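Local coordinates for protein RV1873 (Mycobacterium tuberculosis, PDB 2JEK) that is of unknown function but belongs to the DUF1810 family and folds as an all-helical right-handed superhelix, at residues A[49-52]-A[53-56]; A[7-10]-A[11-14]; A[58-61]-A[62-66]. All coordinates share one frame; numbering follows the deposited sequence.

Contact 1 of 3, residues A[49-52]-A[53-56]; sequences GSSP and LAVR
Arg-56 turns its side chain back along the first turn of its helix and lays its guanidinium against Pro-52. CB begins the contact, 3.2 Å from Pro-52 O. CG and CD carry on outward, and the chain then bends at chi3 (-50°), which swings NE and CZ back over the proline carbonyl. Pro-52 O therefore lies under the middle of the flat group, with CZ 3.8 Å from it. At the tip, NH2 rests beside the pyrrolidine, 3.6 Å from Pro-52 CB. The same Pro-52 O takes a main-chain bond from Arg-56 N at 2.8 Å, the regular i to i+4 bond of helix 52-56. That helix is opened by Ser-51, its N-cap, with proline in the first turn where no N-H is required. Ser-51 OG accepts from Ala-54 N at 3.1 Å; chi1 of 70° tucks the hydroxyl in over its own main chain, facing that N-H. Ala-54 CB packs 3.3 Å from this oxygen. Ser-51 O meanwhile accepts from Val-55 N, the next main-chain bond of the turn. Val-55 CG2 lies 3.3 Å from Ser-51 O and also touches Ser-50 O and Gly-49 O. A water lies within bonding reach of Gly-49 O, at 2.7 Å, and, more weakly, of Ala-54 O.

Contact 2 of 3, residues A[7-10]-A[11-14]; sequences PFDL and KRFV
Asp-9 O is gripped twice by Arg-12. The backbone N of Arg-12 binds it at 3.1 Å and the side-chain NH1 at 2.9 Å, from opposite faces of the carbonyl plane. The oxygen lies near the guanidinium plane, but both donors sit well out of the carbonyl plane, neither on a lone pair. Leu-10 O takes Phe-13 N at 2.9 Å in a bent bond, and Val-14 N adds a weak one.

Among the charged groups, Asp-9 OD1 and Lys-11 NZ form a long salt bridge of 3.6 Å, with a water between them that donates to OD1 and accepts from NZ. The lysine chain bends at chi4 to bring its amine round, while its CG lies against OD1 at 3.3 Å. Asp-9 OD2 lies beside the Arg-12 aliphatic chain, near CD, and its carboxylate is turned 29° from the guanidinium. The strongest polar partner of the arginine tip lies beyond this turn, where NE donates to Arg-56 O.

Within 11-14 itself, the aromatic carbon CE2 of Phe-13 sits over the centre of the flat Arg-12 guanidinium, 3.3 Å above its plane.

The apolar contact is between Leu-10 CD2 and Phe-13 CD2, 4.3 Å apart on the buried side, and both side chains reach Leu-74. With Asp-6 accepting from Leu-10 N and Lys-11 N, the arrangement is that of a helix start whose first-turn arginine folds back onto the lead-in backbone while its tip ties helix 11-17 to the end of helix 52-56, to the loop at Gly-58 and to Glu-64 of helix 62-70.

Contact 3 of 3, residues A[58-61]-A[62-66]; sequences GISS and LEEAQ
Leu-62 CB lies 3.7 Å from Ser-61 C, and the rest of the side chain leads away to Ala-115 on helix 101-115. Glu-63 bends at chi2 (77°), which curls its carboxylate back beside the serine, with OE1 3.6 Å from Ser-61 CB. At Glu-64 the backbone N donates to Ser-61 OG at 3.1 Å. This is the N-cap bond of helix 62-70, in which a serine hydroxyl takes up an N-H of the first turn. The Glu-64 side chain runs back extended, with CG anti to the backbone N (chi1 179°), to place OE1 at Ser-60. Two donors hold that oxygen: Ser-60 OG gives a 2.6 Å bond to the anti lone pair, and Ser-60 N comes from above the carboxylate plane at 2.8 Å, 56° out of it. With OE2 engaged by Arg-12, the buried carboxylate is held at both oxygens. Ile-59 crosses the aliphatic part of this side chain, its CG2 lying 4.0 Å from Glu-64 CG. Ala-65 closes the turn: its N donates to Ser-61 O at 3.1 Å, and its CB packs 4.0 Å from Ile-59 CG2.

In the fold
All three contacts are helix starts, and Arg-12 of contact 2 joins them. Its NE lies 2.8 Å from Arg-56 O of contact 1, probably a hydrogen bond; toward contact 3 its NH2 makes a salt bridge with Glu-64 OE2 at 2.8 Å and lies, probably hydrogen-bonded, 2.8 Å from Gly-58 O. Contacts 2 and 3 are the closest pair, their centres about 11 Å apart, and they also pack through Phe-8 CD1 on Glu-64 CB (3.5 Å) and Phe-13 CZ on Ile-59 CD1 (3.8 Å). Contacts 1 and 3 nearly adjoin in sequence. A glycerol, probably from crystallisation, lies about 3 Å from the Ala-54 side chain of contact 1.

Contact 1 of 3, residues A[49-52]-A[53-56]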
ATOM      1  N   GLY A  49       8.109  -9.646   3.043  1.00 18.22           N
ATOM      2  CA  GLY A  49       8.372  -9.637   4.482  1.00 17.97           C
ATOM      3  C   GLY A  49       8.171 -11.049   4.996  1.00 17.63           C
ATOM      4  O   GLY A  49       7.438 -11.827   4.392  1.00 18.45           O
ATOM      5  N   SER A  50       8.815 -11.390   6.105  1.00 18.18           N
ATOM      6  CA  SER A  50       8.753 -12.766   6.583  1.00 18.04           C
ATOM      7  C   SER A  50       8.033 -12.954   7.916  1.00 17.21           C
ATOM      8  O   SER A  50       7.790 -14.091   8.315  1.00 15.94           O
ATOM      9  CB  SER A  50      10.154 -13.391   6.630  1.00 18.56           C
ATOM     10  OG  SER A  50      10.988 -12.701   7.532  1.00 21.24           O
ATOM     11  N   SER A  51       7.682 -11.863   8.597  1.00 16.58           N
ATOM     12  CA  SER A  51       6.943 -11.971   9.860  1.00 17.45           C
ATOM     13  C   SER A  51       5.547 -12.543   9.601  1.00 18.07           C
ATOM     14  O   SER A  51       4.992 -12.326   8.519  1.00 15.54           O
ATOM     15  CB  SER A  51       6.841 -10.611  10.548  1.00 18.20           C
ATOM     16  OG  SER A  51       5.963  -9.761   9.828  1.00 19.40           O
ATOM     17  N   PRO A  52       4.988 -13.310  10.565  1.00 19.26           N
ATOM     18  CA  PRO A  52       3.597 -13.750  10.421  1.00 19.46           C
ATOM     19  C   PRO A  52       2.617 -12.660   9.948  1.00 18.53           C
ATOM     20  O   PRO A  52       1.799 -12.953   9.082  1.00 18.13           O
ATOM     21  CB  PRO A  52       3.253 -14.273  11.820  1.00 19.97           C
ATOM     22  CG  PRO A  52       4.558 -14.838  12.300  1.00 21.74           C
ATOM     23  CD  PRO A  52       5.608 -13.866  11.790  1.00 20.24           C
ATOM     24  N   LEU A  53       2.711 -11.434  10.472  1.00 18.47           N
ATOM     25  CA  LEU A  53       1.865 -10.313  10.017  1.00 17.56           C
ATOM     26  C   LEU A  53       2.080  -9.962   8.557  1.00 16.71           C
ATOM     27  O   LEU A  53       1.119  -9.806   7.798  1.00 16.24           O
ATOM     28  CB  LEU A  53       2.101  -9.042  10.849  1.00 18.90           C
ATOM     29  CG  LEU A  53       1.322  -8.876  12.150  1.00 19.14           C
ATOM     30  CD1 LEU A  53       1.722  -7.583  12.823  1.00 19.29           C
ATOM     31  CD2 LEU A  53      -0.174  -8.906  11.901  1.00 16.44           C
ATOM     32  N   ALA A  54       3.336  -9.790   8.172  1.00 14.52           N
ATOM     33  CA  ALA A  54       3.664  -9.498   6.789  1.00 13.98           C
ATOM     34  C   ALA A  54       3.172 -10.608   5.856  1.00 13.18           C
ATOM     35  O   ALA A  54       2.656 -10.331   4.770  1.00 14.02           O
ATOM     36  CB  ALA A  54       5.148  -9.281   6.630  1.00 14.05           C
ATOM     37  N   VAL A  55       3.303 -11.864   6.279  1.00 11.81           N
ATOM     38  CA  VAL A  55       2.862 -12.981   5.442  1.00 11.94           C
ATOM     39  C   VAL A  55       1.332 -13.026   5.334  1.00 11.41           C
ATOM     40  O   VAL A  55       0.786 -13.091   4.234  1.00 10.63           O
ATOM     41  CB  VAL A  55       3.431 -14.335   5.939  1.00 11.53           C
ATOM     42  CG1 VAL A  55       2.908 -15.489   5.095  1.00 13.95           C
ATOM     43  CG2 VAL A  55       4.965 -14.306   5.879  1.00 13.51           C
ATOM     44  N   ARG A  56       0.655 -12.960   6.474  1.00 11.08           N
ATOM     45  CA  ARG A  56      -0.815 -12.984   6.538  1.00 11.87           C
ATOM     46  C   ARG A  56      -1.442 -11.937   5.625  1.00 10.70           C
ATOM     47  O   ARG A  56      -2.368 -12.231   4.860  1.00 10.65           O
ATOM     48  CB  ARG A  56      -1.227 -12.731   7.990  1.00 13.79           C
ATOM     49  CG  ARG A  56      -2.683 -12.855   8.326  1.00 18.04           C
ATOM     50  CD  ARG A  56      -2.841 -12.825   9.847  1.00 21.32           C
ATOM     51  NE  ARG A  56      -1.926 -13.771  10.496  1.00 24.53           N
ATOM     52  CZ  ARG A  56      -1.092 -13.477  11.491  1.00 25.41           C
ATOM     53  NH1 ARG A  56      -1.041 -12.265  12.022  1.00 26.56           N
ATOM     54  NH2 ARG A  56      -0.305 -14.420  11.977  1.00 30.30           N
TER
HETATM   55  O   HOH W   1       5.059 -11.776   3.109  1.00 24.84           O

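Contact 2 of 3, residues A[7-10]-A[11-14]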
ATOM      1  N   PRO A   7     -12.935 -15.266  -2.882  1.00 18.29           N
ATOM      2  CA  PRO A   7     -11.906 -16.289  -3.112  1.00 17.61           C
ATOM      3  C   PRO A   7     -10.509 -15.907  -2.609  1.00 16.56           C
ATOM      4  O   PRO A   7      -9.709 -16.787  -2.280  1.00 16.66           O
ATOM      5  CB  PRO A   7     -11.897 -16.448  -4.642  1.00 18.50           C
ATOM      6  CG  PRO A   7     -12.487 -15.208  -5.164  1.00 18.48           C
ATOM      7  CD  PRO A   7     -13.507 -14.787  -4.155  1.00 18.87           C
ATOM      8  N   PHE A   8     -10.218 -14.606  -2.548  1.00 14.29           N
ATOM      9  CA  PHE A   8      -8.908 -14.150  -2.068  1.00 13.04           C
ATOM     10  C   PHE A   8      -8.874 -13.816  -0.572  1.00 12.04           C
ATOM     11  O   PHE A   8      -7.849 -13.357  -0.072  1.00 11.97           O
ATOM     12  CB  PHE A   8      -8.434 -12.936  -2.866  1.00 12.95           C
ATOM     13  CG  PHE A   8      -8.145 -13.231  -4.312  1.00 11.93           C
ATOM     14  CD1 PHE A   8      -7.004 -13.932  -4.683  1.00 13.31           C
ATOM     15  CD2 PHE A   8      -9.017 -12.796  -5.301  1.00 14.96           C
ATOM     16  CE1 PHE A   8      -6.730 -14.182  -6.024  1.00 14.80           C
ATOM     17  CE2 PHE A   8      -8.760 -13.056  -6.649  1.00 15.72           C
ATOM     18  CZ  PHE A   8      -7.614 -13.748  -7.006  1.00 14.20           C
ATOM     19  N   ASP A   9      -9.975 -14.044   0.139  1.00 12.04           N
ATOM     20  CA  ASP A   9     -10.044 -13.706   1.569  1.00 12.06           C
ATOM     21  C   ASP A   9      -9.715 -12.216   1.803  1.00 11.07           C
ATOM     22  O   ASP A   9      -8.966 -11.851   2.725  1.00 10.52           O
ATOM     23  CB  ASP A   9      -9.134 -14.635   2.391  1.00 12.69           C
ATOM     24  CG  ASP A   9      -9.318 -14.477   3.895  1.00 14.16           C
ATOM     25  OD1 ASP A   9     -10.413 -14.063   4.326  1.00 16.82           O
ATOM     26  OD2 ASP A   9      -8.356 -14.766   4.635  1.00 16.94           O
ATOM     27  N   LEU A  10     -10.283 -11.359   0.963  1.00 11.20           N
ATOM     28  CA  LEU A  10     -10.096  -9.912   1.108  1.00 10.86           C
ATOM     29  C   LEU A  10     -10.723  -9.422   2.401  1.00 11.39           C
ATOM     30  O   LEU A  10     -10.350  -8.369   2.922  1.00 11.68           O
ATOM     31  CB  LEU A  10     -10.665  -9.133  -0.081  1.00 10.84           C
ATOM     32  CG  LEU A  10      -9.982  -9.419  -1.422  1.00 12.74           C
ATOM     33  CD1 LEU A  10     -10.714  -8.661  -2.520  1.00 11.81           C
ATOM     34  CD2 LEU A  10      -8.487  -9.071  -1.412  1.00 14.11           C
ATOM     35  N   LYS A  11     -11.675 -10.187   2.936  1.00 11.58           N
ATOM     36  CA  LYS A  11     -12.269  -9.806   4.208  1.00 13.05           C
ATOM     37  C   LYS A  11     -11.218  -9.625   5.314  1.00 11.14           C
ATOM     38  O   LYS A  11     -11.424  -8.826   6.229  1.00 11.03           O
ATOM     39  CB  LYS A  11     -13.392 -10.767   4.617  1.00 13.78           C
ATOM     40  CG  LYS A  11     -12.942 -12.139   5.090  1.00 16.51           C
ATOM     41  CD  LYS A  11     -14.119 -12.965   5.598  1.00 18.35           C
ATOM     42  CE  LYS A  11     -13.715 -14.397   5.888  1.00 23.50           C
ATOM     43  NZ  LYS A  11     -12.790 -14.540   7.040  1.00 32.92           N
ATOM     44  N   ARG A  12     -10.086 -10.333   5.224  1.00  9.50           N
ATOM     45  CA  ARG A  12      -9.038 -10.185   6.224  1.00  9.01           C
ATOM     46  C   ARG A  12      -8.581  -8.723   6.320  1.00  8.99           C
ATOM     47  O   ARG A  12      -8.298  -8.229   7.414  1.00  9.36           O
ATOM     48  CB  ARG A  12      -7.861 -11.140   5.960  1.00  9.35           C
ATOM     49  CG  ARG A  12      -6.854 -10.757   4.860  1.00  8.44           C
ATOM     50  CD  ARG A  12      -5.927 -11.947   4.630  1.00 10.15           C
ATOM     51  NE  ARG A  12      -4.842 -11.714   3.674  1.00  9.26           N
ATOM     52  CZ  ARG A  12      -4.990 -11.713   2.347  1.00  9.80           C
ATOM     53  NH1 ARG A  12      -6.186 -11.872   1.805  1.00  9.12           N
ATOM     54  NH2 ARG A  12      -3.942 -11.513   1.549  1.00  9.71           N
ATOM     55  N   PHE A  13      -8.553  -8.030   5.184  1.00  9.16           N
ATOM     56  CA  PHE A  13      -8.149  -6.627   5.188  1.00  8.36           C
ATOM     57  C   PHE A  13      -9.252  -5.744   5.762  1.00  7.92           C
ATOM     58  O   PHE A  13      -8.980  -4.830   6.535  1.00  8.15           O
ATOM     59  CB  PHE A  13      -7.767  -6.148   3.789  1.00  7.34           C
ATOM     60  CG  PHE A  13      -6.550  -6.824   3.217  1.00  6.50           C
ATOM     61  CD1 PHE A  13      -5.274  -6.461   3.637  1.00  6.01           C
ATOM     62  CD2 PHE A  13      -6.685  -7.787   2.225  1.00  7.91           C
ATOM     63  CE1 PHE A  13      -4.160  -7.081   3.098  1.00  5.95           C
ATOM     64  CE2 PHE A  13      -5.580  -8.415   1.669  1.00  7.75           C
ATOM     65  CZ  PHE A  13      -4.312  -8.043   2.100  1.00  6.16           C
ATOM     66  N   VAL A  14     -10.500  -6.033   5.399  1.00  7.93           N
ATOM     67  CA  VAL A  14     -11.618  -5.246   5.907  1.00  8.15           C
ATOM     68  C   VAL A  14     -11.651  -5.292   7.437  1.00  7.97           C
ATOM     69  O   VAL A  14     -11.787  -4.263   8.076  1.00  8.73           O
ATOM     70  CB  VAL A  14     -12.976  -5.729   5.325  1.00  9.16           C
ATOM     71  CG1 VAL A  14     -14.148  -5.003   5.988  1.00 10.11           C
ATOM     72  CG2 VAL A  14     -13.014  -5.543   3.807  1.00  9.15           C
TER
HETATM   73  O   HOH W   2     -10.528 -13.456   6.898  1.00 26.39           O

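Contact 3 of 3, residues A[58-61]-A[62-66]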
ATOM      1  N   GLY A  58       0.103 -10.229   3.288  1.00  8.71           N
ATOM      2  CA  GLY A  58       0.755 -10.187   1.989  1.00  8.23           C
ATOM      3  C   GLY A  58      -0.243 -10.503   0.884  1.00  8.62           C
ATOM      4  O   GLY A  58      -1.162 -11.322   1.060  1.00  9.16           O
ATOM      5  N   ILE A  59      -0.077  -9.830  -0.254  1.00  7.63           N
ATOM      6  CA  ILE A  59      -0.906 -10.067  -1.443  1.00  8.46           C
ATOM      7  C   ILE A  59      -0.303 -11.241  -2.197  1.00  9.30           C
ATOM      8  O   ILE A  59       0.903 -11.254  -2.448  1.00  9.04           O
ATOM      9  CB  ILE A  59      -0.944  -8.793  -2.323  1.00  8.42           C
ATOM     10  CG1 ILE A  59      -1.608  -7.642  -1.557  1.00  8.01           C
ATOM     11  CG2 ILE A  59      -1.639  -9.047  -3.683  1.00  7.90           C
ATOM     12  CD1 ILE A  59      -3.131  -7.726  -1.452  1.00 10.45           C
ATOM     13  N   SER A  60      -1.134 -12.222  -2.553  1.00  9.38           N
ATOM     14  CA  SER A  60      -0.614 -13.481  -3.100  1.00 10.53           C
ATOM     15  C   SER A  60      -0.111 -13.363  -4.542  1.00 10.17           C
ATOM     16  O   SER A  60       0.794 -14.091  -4.955  1.00 11.85           O
ATOM     17  CB  SER A  60      -1.673 -14.586  -3.026  1.00 10.65           C
ATOM     18  OG  SER A  60      -2.799 -14.272  -3.821  1.00 11.74           O
ATOM     19  N   SER A  61      -0.714 -12.460  -5.303  1.00 10.38           N
ATOM     20  CA  SER A  61      -0.522 -12.420  -6.750  1.00 11.01           C
ATOM     21  C   SER A  61      -1.022 -11.104  -7.320  1.00 11.11           C
ATOM     22  O   SER A  61      -1.753 -10.366  -6.648  1.00  9.19           O
ATOM     23  CB  SER A  61      -1.306 -13.567  -7.396  1.00 11.61           C
ATOM     24  OG  SER A  61      -2.702 -13.362  -7.233  1.00 12.32           O
ATOM     25  N   LEU A  62      -0.676 -10.823  -8.578  1.00 11.67           N
ATOM     26  CA  LEU A  62      -1.257  -9.657  -9.238  1.00 12.64           C
ATOM     27  C   LEU A  62      -2.798  -9.740  -9.290  1.00 11.22           C
ATOM     28  O   LEU A  62      -3.480  -8.722  -9.162  1.00 11.09           O
ATOM     29  CB  LEU A  62      -0.676  -9.431 -10.645  1.00 13.87           C
ATOM     30  CG  LEU A  62      -0.904  -8.009 -11.185  1.00 14.84           C
ATOM     31  CD1 LEU A  62      -0.025  -6.997 -10.438  1.00 18.72           C
ATOM     32  CD2 LEU A  62      -0.677  -7.926 -12.688  1.00 16.20           C
ATOM     33  N   GLU A  63      -3.324 -10.949  -9.487  1.00 12.02           N
ATOM     34  CA  GLU A  63      -4.777 -11.155  -9.561  1.00 12.12           C
ATOM     35  C   GLU A  63      -5.441 -10.772  -8.234  1.00 10.67           C
ATOM     36  O   GLU A  63      -6.513 -10.156  -8.227  1.00 10.65           O
ATOM     37  CB  GLU A  63      -5.125 -12.600  -9.940  1.00 13.36           C
ATOM     38  CG  GLU A  63      -4.829 -12.979 -11.399  1.00 16.79           C
ATOM     39  CD  GLU A  63      -3.342 -13.234 -11.701  1.00 23.74           C
ATOM     40  OE1 GLU A  63      -2.509 -13.379 -10.773  1.00 17.20           O
ATOM     41  OE2 GLU A  63      -3.005 -13.298 -12.904  1.00 30.28           O
ATOM     42  N   GLU A  64      -4.794 -11.100  -7.110  1.00  9.68           N
ATOM     43  CA  GLU A  64      -5.336 -10.662  -5.824  1.00  9.38           C
ATOM     44  C   GLU A  64      -5.291  -9.128  -5.692  1.00  9.10           C
ATOM     45  O   GLU A  64      -6.234  -8.521  -5.195  1.00  8.92           O
ATOM     46  CB  GLU A  64      -4.642 -11.343  -4.643  1.00  9.43           C
ATOM     47  CG  GLU A  64      -5.204 -10.854  -3.311  1.00 10.18           C
ATOM     48  CD  GLU A  64      -4.698 -11.589  -2.089  1.00 11.21           C
ATOM     49  OE1 GLU A  64      -3.909 -12.555  -2.198  1.00 11.61           O
ATOM     50  OE2 GLU A  64      -5.108 -11.189  -0.979  1.00 11.86           O
ATOM     51  N   ALA A  65      -4.205  -8.512  -6.157  1.00  8.81           N
ATOM     52  CA  ALA A  65      -4.114  -7.043  -6.130  1.00  8.83           C
ATOM     53  C   ALA A  65      -5.241  -6.422  -6.939  1.00  9.32           C
ATOM     54  O   ALA A  65      -5.838  -5.414  -6.547  1.00  9.06           O
ATOM     55  CB  ALA A  65      -2.749  -6.569  -6.638  1.00  9.32           C
ATOM     56  N   GLN A  66      -5.547  -7.045  -8.076  1.00 10.01           N
ATOM     57  CA  GLN A  66      -6.633  -6.546  -8.927  1.00 10.21           C
ATOM     58  C   GLN A  66      -7.991  -6.688  -8.245  1.00  9.00           C
ATOM     59  O   GLN A  66      -8.814  -5.770  -8.280  1.00 10.47           O
ATOM     60  CB  GLN A  66      -6.613  -7.253 -10.277  1.00 10.37           C
ATOM     61  CG  GLN A  66      -5.383  -6.868 -11.078  1.00 10.43           C
ATOM     62  CD  GLN A  66      -5.253  -7.572 -12.403  1.00 11.73           C
ATOM     63  OE1 GLN A  66      -5.782  -8.669 -12.600  1.00 14.93           O
ATOM     64  NE2 GLN A  66      -4.527  -6.938 -13.331  1.00 12.35           N
TER